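Local structure of EF-P arginine 32 rhamnosyl-transferase (Pseudomonas putida KT2440, 5NV8) at residues 278-283 with 349-354. The protein belongs to the EarP family of bacterial glycosyltransferases. Residues are numbered along the deposited sequence; the frame is centred on the assembly and turned at random.
Sequences CDFNAV and QAWRAA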
loop_
_atom_site.group_PDB
_atom_site.type_symbol
_atom_site.label_atom_id
_atom_site.label_comp_id
_atom_site.label_asym_id
_atom_site.label_seq_id
_atom_site.Cartn_x
_atom_site.Cartn_y
_atom_site.Cartn_z
ATOM N N CYS A 278 12.147 3.052 -0.633
ATOM C CA CYS A 278 12.647 1.696 -0.800
ATOM C C CYS A 278 12.600 1.268 -2.266
ATOM O O CYS A 278 11.814 1.780 -3.066
ATOM C CB CYS A 278 11.825 0.722 0.050
ATOM S SG CYS A 278 11.643 1.175 1.773
ATOM N N ASP A 279 13.452 0.300 -2.609
ATOM C CA ASP A 279 13.495 -0.234 -3.963
ATOM C C ASP A 279 12.487 -1.354 -4.191
ATOM O O ASP A 279 12.277 -1.752 -5.344
ATOM C CB ASP A 279 14.907 -0.733 -4.287
ATOM C CG ASP A 279 15.970 0.301 -3.977
ATOM O OD1 ASP A 279 15.911 1.408 -4.555
ATOM O OD2 ASP A 279 16.854 0.012 -3.143
ATOM N N PHE A 280 11.863 -1.864 -3.130
ATOM C CA PHE A 280 10.846 -2.903 -3.236
ATOM C C PHE A 280 9.923 -2.791 -2.032
ATOM O O PHE A 280 10.395 -2.741 -0.893
ATOM C CB PHE A 280 11.478 -4.297 -3.302
ATOM C CG PHE A 280 10.497 -5.395 -3.600
ATOM C CD1 PHE A 280 9.991 -5.560 -4.880
ATOM C CD2 PHE A 280 10.087 -6.268 -2.603
ATOM C CE1 PHE A 280 9.088 -6.572 -5.160
ATOM C CE2 PHE A 280 9.186 -7.282 -2.877
ATOM C CZ PHE A 280 8.686 -7.433 -4.157
ATOM N N ASN A 281 8.617 -2.749 -2.282
ATOM C CA ASN A 281 7.631 -2.522 -1.231
ATOM C C ASN A 281 6.640 -3.676 -1.197
ATOM O O ASN A 281 5.895 -3.888 -2.159
ATOM C CB ASN A 281 6.900 -1.195 -1.445
ATOM C CG ASN A 281 7.826 0.003 -1.333
ATOM O OD1 ASN A 281 8.308 0.334 -0.247
ATOM N ND2 ASN A 281 8.061 0.674 -2.454
ATOM N N ALA A 282 6.617 -4.403 -0.085
ATOM C CA ALA A 282 5.666 -5.487 0.127
ATOM C C ALA A 282 4.513 -4.952 0.970
ATOM O O ALA A 282 4.687 -4.664 2.158
ATOM C CB ALA A 282 6.342 -6.679 0.803
ATOM N N VAL A 283 3.338 -4.815 0.354
ATOM C CA VAL A 283 2.169 -4.265 1.035
ATOM C C VAL A 283 1.084 -5.328 1.146
ATOM O O VAL A 283 1.300 -6.492 0.794
ATOM C CB VAL A 283 1.636 -3.013 0.314
ATOM C CG1 VAL A 283 2.472 -1.791 0.679
ATOM C CG2 VAL A 283 1.621 -3.237 -1.192
ATOM N N GLN A 349 13.203 -19.240 -4.731
ATOM C CA GLN A 349 13.303 -19.396 -6.180
ATOM C C GLN A 349 12.645 -18.231 -6.909
ATOM O O GLN A 349 13.210 -17.693 -7.870
ATOM C CB GLN A 349 12.668 -20.719 -6.617
ATOM C CG GLN A 349 13.387 -21.966 -6.130
ATOM C CD GLN A 349 14.803 -22.084 -6.664
ATOM O OE1 GLN A 349 15.117 -21.581 -7.743
ATOM N NE2 GLN A 349 15.665 -22.758 -5.909
ATOM N N ALA A 350 11.457 -17.823 -6.461
ATOM C CA ALA A 350 10.743 -16.736 -7.124
ATOM C C ALA A 350 11.493 -15.417 -6.988
ATOM O O ALA A 350 11.648 -14.678 -7.967
ATOM C CB ALA A 350 9.330 -16.616 -6.554
ATOM N N TRP A 351 11.974 -15.110 -5.779
ATOM C CA TRP A 351 12.663 -13.842 -5.553
ATOM C C TRP A 351 13.898 -13.714 -6.437
ATOM O O TRP A 351 14.117 -12.669 -7.061
ATOM C CB TRP A 351 13.036 -13.703 -4.077
ATOM C CG TRP A 351 13.970 -12.571 -3.793
ATOM C CD1 TRP A 351 15.295 -12.661 -3.487
ATOM C CD2 TRP A 351 13.651 -11.173 -3.788
ATOM N NE1 TRP A 351 15.823 -11.409 -3.295
ATOM C CE2 TRP A 351 14.835 -10.477 -3.474
ATOM C CE3 TRP A 351 12.482 -10.443 -4.023
ATOM C CZ2 TRP A 351 14.884 -9.086 -3.385
ATOM C CZ3 TRP A 351 12.531 -9.063 -3.935
ATOM C CH2 TRP A 351 13.725 -8.399 -3.619
ATOM N N ARG A 352 14.712 -14.770 -6.519
ATOM C CA ARG A 352 15.911 -14.709 -7.351
ATOM C C ARG A 352 15.557 -14.606 -8.830
ATOM O O ARG A 352 16.228 -13.895 -9.587
ATOM C CB ARG A 352 16.798 -15.929 -7.103
ATOM C CG ARG A 352 17.416 -15.963 -5.714
ATOM C CD ARG A 352 18.336 -17.157 -5.527
ATOM N NE ARG A 352 17.619 -18.328 -5.034
ATOM C CZ ARG A 352 17.579 -18.704 -3.760
ATOM N NH1 ARG A 352 18.207 -17.999 -2.829
ATOM N NH2 ARG A 352 16.899 -19.783 -3.415
ATOM N N ALA A 353 14.499 -15.306 -9.257
ATOM C CA ALA A 353 14.061 -15.202 -10.645
ATOM C C ALA A 353 13.626 -13.782 -10.982
ATOM O O ALA A 353 13.964 -13.259 -12.049
ATOM C CB ALA A 353 12.926 -16.188 -10.911
ATOM N N ALA A 354 12.877 -13.137 -10.082
ATOM C CA ALA A 354 12.445 -11.766 -10.339
ATOM C C ALA A 354 13.625 -10.802 -10.366
ATOM O O ALA A 354 13.607 -9.825 -11.124
ATOM C CB ALA A 354 11.424 -11.327 -9.289
#
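A T-shaped (edge-to-face) aromatic pair in the Rossmann-like alpha/beta domain built on the mixed beta-sheet, consistent with the GT-B architecture of this family, joins an inner strand to a helix lying over one face of the sheet, near the beginning of the strand: Phe-280, at the start of strand 280-284, receives the edge of Trp-351 from helix 347-355. The evidence is the ring geometry, with the Phe-280 ring and the six-membered ring of Trp-351 having centroids 5.3 Å apart and planes inclined at 69°. The backbones themselves stay well apart, the closest alpha carbons, CA of Phe-280 and CA of Trp-351, being separated by 11.3 Å, so two long side chains bridge the gap. Phe-280 directs its CB toward the helix and holds CG anti to the backbone N (chi1 -172°), which carries the ring out from the sheet. Trp-351 uses the same kind of first torsion (chi1 169°), and its indole extends until the benzo end, not the pyrrole, faces the strand. Both residues are buried and the 81 Å² they bury together is small, as expected for a junction made by one ring pair. Neighbours extend it into an apolar layer: Trp-351 also makes an edge-to-face pair with Trp-214 of helix 211-220 and touches Leu-199 and Ile-201 of the adjacent strand, while Phe-280 touches Trp-214 as well. Main-chain bonds of Phe-280 to Leu-200 and Ser-202 anchor its backbone in the parallel part of the sheet. At the meeting point, CZ3 of Trp-351 sits above the centre of the phenyl face, 3.9 Å from CE2 of Phe-280.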